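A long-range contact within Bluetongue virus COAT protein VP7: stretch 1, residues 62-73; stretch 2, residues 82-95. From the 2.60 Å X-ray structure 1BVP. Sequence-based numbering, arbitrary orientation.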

# COMPACT_ATOMS: atom_id res chain seq x y z
N PHE A 62 -32.00 5.38 -1.70
CA PHE A 62 -31.04 4.38 -1.30
C PHE A 62 -31.43 3.02 -1.87
O PHE A 62 -30.57 2.27 -2.37
CB PHE A 62 -30.91 4.28 0.21
CG PHE A 62 -29.91 3.24 0.63
CD1 PHE A 62 -28.55 3.48 0.46
CD2 PHE A 62 -30.33 1.99 1.05
CE1 PHE A 62 -27.61 2.48 0.70
CE2 PHE A 62 -29.40 0.97 1.30
CZ PHE A 62 -28.04 1.21 1.12
N PHE A 63 -32.72 2.69 -1.84
CA PHE A 63 -33.17 1.42 -2.39
C PHE A 63 -32.90 1.35 -3.87
O PHE A 63 -32.63 0.27 -4.39
CB PHE A 63 -34.62 1.19 -2.11
CG PHE A 63 -34.94 1.01 -0.66
CD1 PHE A 63 -33.98 0.54 0.23
CD2 PHE A 63 -36.21 1.32 -0.18
CE1 PHE A 63 -34.28 0.38 1.58
CE2 PHE A 63 -36.52 1.15 1.17
CZ PHE A 63 -35.56 0.69 2.06
N MET A 64 -32.91 2.50 -4.54
CA MET A 64 -32.65 2.52 -5.98
C MET A 64 -31.19 2.16 -6.20
O MET A 64 -30.84 1.43 -7.11
CB MET A 64 -32.94 3.91 -6.56
CG MET A 64 -32.59 3.99 -8.02
SD MET A 64 -32.64 5.61 -8.71
CE MET A 64 -31.29 6.50 -7.85
N CYS A 65 -30.33 2.69 -5.34
CA CYS A 65 -28.91 2.41 -5.42
C CYS A 65 -28.63 0.94 -5.10
O CYS A 65 -27.85 0.27 -5.81
CB CYS A 65 -28.20 3.30 -4.46
SG CYS A 65 -28.12 4.96 -5.07
N LEU A 66 -29.29 0.43 -4.06
CA LEU A 66 -29.16 -0.97 -3.68
C LEU A 66 -29.56 -1.86 -4.87
O LEU A 66 -28.84 -2.79 -5.24
CB LEU A 66 -30.02 -1.27 -2.47
CG LEU A 66 -29.97 -2.67 -1.86
CD1 LEU A 66 -28.55 -3.17 -1.68
CD2 LEU A 66 -30.67 -2.62 -0.51
N ASP A 67 -30.67 -1.54 -5.52
CA ASP A 67 -31.12 -2.32 -6.67
C ASP A 67 -30.09 -2.33 -7.77
O ASP A 67 -29.85 -3.35 -8.41
CB ASP A 67 -32.42 -1.75 -7.26
CG ASP A 67 -33.66 -2.35 -6.63
OD1 ASP A 67 -33.58 -3.43 -6.01
OD2 ASP A 67 -34.74 -1.74 -6.77
N MET A 68 -29.53 -1.16 -8.03
CA MET A 68 -28.54 -0.99 -9.08
C MET A 68 -27.25 -1.71 -8.78
O MET A 68 -26.66 -2.31 -9.68
CB MET A 68 -28.31 0.48 -9.32
CG MET A 68 -29.50 1.16 -9.97
SD MET A 68 -29.17 2.85 -10.40
CE MET A 68 -30.48 3.07 -11.56
N MET A 69 -26.82 -1.67 -7.52
CA MET A 69 -25.61 -2.37 -7.09
C MET A 69 -25.84 -3.90 -7.26
O MET A 69 -25.09 -4.56 -7.96
CB MET A 69 -25.32 -2.00 -5.63
CG MET A 69 -24.06 -2.62 -5.00
SD MET A 69 -24.37 -4.22 -4.21
CE MET A 69 -23.06 -5.21 -4.87
N LEU A 70 -26.95 -4.43 -6.75
CA LEU A 70 -27.21 -5.86 -6.88
C LEU A 70 -27.32 -6.31 -8.32
O LEU A 70 -26.78 -7.35 -8.69
CB LEU A 70 -28.44 -6.29 -6.08
CG LEU A 70 -28.34 -5.94 -4.59
CD1 LEU A 70 -29.63 -6.16 -3.87
CD2 LEU A 70 -27.19 -6.73 -3.93
N SER A 71 -27.98 -5.52 -9.16
CA SER A 71 -28.11 -5.92 -10.57
C SER A 71 -26.78 -5.91 -11.30
O SER A 71 -26.48 -6.82 -12.07
CB SER A 71 -29.14 -5.05 -11.31
OG SER A 71 -30.43 -5.26 -10.73
N ALA A 72 -25.94 -4.91 -11.03
CA ALA A 72 -24.64 -4.86 -11.70
C ALA A 72 -23.74 -6.00 -11.23
O ALA A 72 -22.92 -6.49 -12.01
CB ALA A 72 -23.97 -3.51 -11.45
N ALA A 73 -23.86 -6.39 -9.95
CA ALA A 73 -23.05 -7.45 -9.37
C ALA A 73 -23.58 -8.84 -9.69
O ALA A 73 -22.87 -9.83 -9.51
CB ALA A 73 -22.94 -7.27 -7.88
N PRO A 82 -38.43 -6.44 5.33
CA PRO A 82 -39.88 -6.18 5.22
C PRO A 82 -40.10 -4.79 4.57
O PRO A 82 -41.19 -4.48 4.10
CB PRO A 82 -40.35 -6.19 6.68
CG PRO A 82 -39.16 -5.67 7.45
CD PRO A 82 -37.97 -6.34 6.74
N ASP A 83 -39.03 -4.00 4.51
CA ASP A 83 -39.07 -2.65 3.97
C ASP A 83 -38.55 -2.54 2.57
O ASP A 83 -38.90 -1.61 1.85
CB ASP A 83 -38.26 -1.70 4.88
CG ASP A 83 -38.89 -1.55 6.25
OD1 ASP A 83 -40.08 -1.92 6.42
OD2 ASP A 83 -38.21 -1.07 7.18
N TYR A 84 -37.71 -3.48 2.16
CA TYR A 84 -37.12 -3.43 0.84
C TYR A 84 -37.32 -4.72 0.10
O TYR A 84 -37.13 -5.81 0.65
CB TYR A 84 -35.62 -3.12 0.94
CG TYR A 84 -34.82 -3.46 -0.31
CD1 TYR A 84 -34.80 -2.60 -1.41
CD2 TYR A 84 -34.09 -4.64 -0.40
CE1 TYR A 84 -34.08 -2.91 -2.57
CE2 TYR A 84 -33.36 -4.95 -1.57
CZ TYR A 84 -33.37 -4.08 -2.64
OH TYR A 84 -32.71 -4.41 -3.81
N THR A 85 -37.68 -4.59 -1.17
CA THR A 85 -37.86 -5.75 -2.02
C THR A 85 -37.08 -5.48 -3.29
O THR A 85 -37.28 -4.47 -3.94
CB THR A 85 -39.33 -5.98 -2.32
OG1 THR A 85 -40.04 -5.99 -1.07
CG2 THR A 85 -39.52 -7.33 -3.02
N GLN A 86 -36.14 -6.34 -3.61
CA GLN A 86 -35.33 -6.15 -4.80
C GLN A 86 -36.16 -6.24 -6.08
O GLN A 86 -36.95 -7.16 -6.25
CB GLN A 86 -34.18 -7.17 -4.79
CG GLN A 86 -33.38 -7.29 -6.09
CD GLN A 86 -32.21 -8.25 -5.97
OE1 GLN A 86 -32.14 -9.03 -5.02
NE2 GLN A 86 -31.29 -8.19 -6.92
N HIS A 87 -35.92 -5.29 -6.99
CA HIS A 87 -36.59 -5.22 -8.28
C HIS A 87 -35.69 -5.68 -9.35
O HIS A 87 -34.85 -4.92 -9.80
CB HIS A 87 -37.03 -3.80 -8.58
CG HIS A 87 -37.99 -3.27 -7.58
ND1 HIS A 87 -39.34 -3.53 -7.64
CD2 HIS A 87 -37.77 -2.66 -6.38
CE1 HIS A 87 -39.92 -3.12 -6.52
NE2 HIS A 87 -38.99 -2.58 -5.74
N MET A 88 -35.95 -6.88 -9.82
CA MET A 88 -35.16 -7.51 -10.87
C MET A 88 -35.16 -6.75 -12.20
O MET A 88 -34.22 -6.88 -13.00
CB MET A 88 -35.66 -8.94 -11.07
CG MET A 88 -35.80 -9.71 -9.75
SD MET A 88 -34.21 -9.87 -8.93
CE MET A 88 -33.20 -10.77 -10.25
N ALA A 89 -36.20 -5.95 -12.44
CA ALA A 89 -36.27 -5.16 -13.67
C ALA A 89 -35.15 -4.11 -13.79
O ALA A 89 -34.95 -3.55 -14.88
CB ALA A 89 -37.61 -4.46 -13.76
N THR A 90 -34.45 -3.84 -12.69
CA THR A 90 -33.38 -2.86 -12.66
C THR A 90 -32.32 -3.13 -13.73
O THR A 90 -31.75 -2.20 -14.31
CB THR A 90 -32.77 -2.76 -11.29
OG1 THR A 90 -33.79 -2.48 -10.32
CG2 THR A 90 -31.76 -1.66 -11.24
N ILE A 91 -32.13 -4.40 -14.06
CA ILE A 91 -31.15 -4.75 -15.08
C ILE A 91 -31.51 -4.08 -16.41
O ILE A 91 -30.64 -3.65 -17.16
CB ILE A 91 -31.01 -6.31 -15.23
CG1 ILE A 91 -29.92 -6.64 -16.24
CG2 ILE A 91 -32.31 -6.96 -15.66
CD1 ILE A 91 -28.55 -6.26 -15.77
N GLY A 92 -32.82 -3.95 -16.68
CA GLY A 92 -33.30 -3.31 -17.89
C GLY A 92 -33.01 -1.82 -17.83
O GLY A 92 -32.70 -1.19 -18.83
N VAL A 93 -33.14 -1.25 -16.66
CA VAL A 93 -32.83 0.15 -16.50
C VAL A 93 -31.35 0.38 -16.84
O VAL A 93 -31.01 1.23 -17.66
CB VAL A 93 -33.02 0.56 -15.05
CG1 VAL A 93 -32.54 1.98 -14.86
CG2 VAL A 93 -34.49 0.35 -14.62
N LEU A 94 -30.48 -0.39 -16.22
CA LEU A 94 -29.04 -0.26 -16.44
C LEU A 94 -28.55 -0.58 -17.86
O LEU A 94 -27.43 -0.19 -18.24
CB LEU A 94 -28.30 -1.11 -15.44
CG LEU A 94 -27.71 -0.56 -14.16
CD1 LEU A 94 -28.21 0.81 -13.82
CD2 LEU A 94 -28.02 -1.54 -13.08
N ALA A 95 -29.33 -1.33 -18.63
CA ALA A 95 -28.93 -1.66 -20.00
C ALA A 95 -29.42 -0.63 -21.03
O ALA A 95 -29.23 -0.83 -22.22
CB ALA A 95 -29.40 -3.06 -20.38

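Residues 62-73 lie within a continuous helix that begins earlier in the chain, held by regular i to i+4 backbone hydrogen bonds. The second stretch passes along this helix first as an extended loop, then through a type I turn from His 87 to Thr 90, and ends in a short helix that includes residues 90-94. The two helix axes cross almost at right angles (83°) with a closest approach of 9.2 Å. The nearest CA pairs advance together in both stretches, from Phe 63 and Tyr 84 (7.0 Å between CA atoms) to Ser 71 and Ile 91 (5.6 Å between CA atoms), so the loop follows the helix in its N-to-C direction before the short helix turns across it. Together the stretches bury 704 Å².

Tyr 84 gives up more surface to the contact than any other residue. Its ring receives the methyl CD2 of Leu 66 over one face, 3.7 Å from the ring centroid and 13° off the normal, a CH-pi arrangement. Its own CB lies in turn over a face of the Phe 63 ring, 4.0 Å from that centroid. The two aromatic rings meet obliquely, with planes at 42° and Phe 63 CD1 3.6 Å from Tyr 84 CD1.

The polar centre is Asp 67, whose CB points toward the loop. Its OD1 accepts two hydrogen bonds, from Tyr 84 OH at 2.6 Å and from the backbone N of His 87 at 3.1 Å, the latter nearly linear (167°). One carboxylate oxygen thus ties the tip of the tyrosine and the start of the turn to the same point on the helix. OD2 lies near the plane of the His 87 ring, 3.2 Å from its CD2, and is hydrogen-bonded elsewhere in the structure.

Within the turn, Thr 90 OG1 donates to His 87 O at 2.7 Å, reinforcing the backbone bond from Thr 90 N to the same oxygen. This hydroxyl oxygen also sits 3.4 Å from Asp 67 CB, while Thr 90 CG2 packs 3.8 Å from Met 68 CG. Ser 71 OG donates to Asp 67 O within its own helix at 3.1 Å; across the interface it meets Thr 90 CB at 3.5 Å in a van der Waals contact.

Beyond the turn the packing is largely apolar. The extended Met 68 side chain carries its CE to 4.0 Å from Val 93 CG1 and 3.9 Å from Leu 94 CD1, and Leu 94 CD2 approaches Ser 71 CB at 4.1 Å.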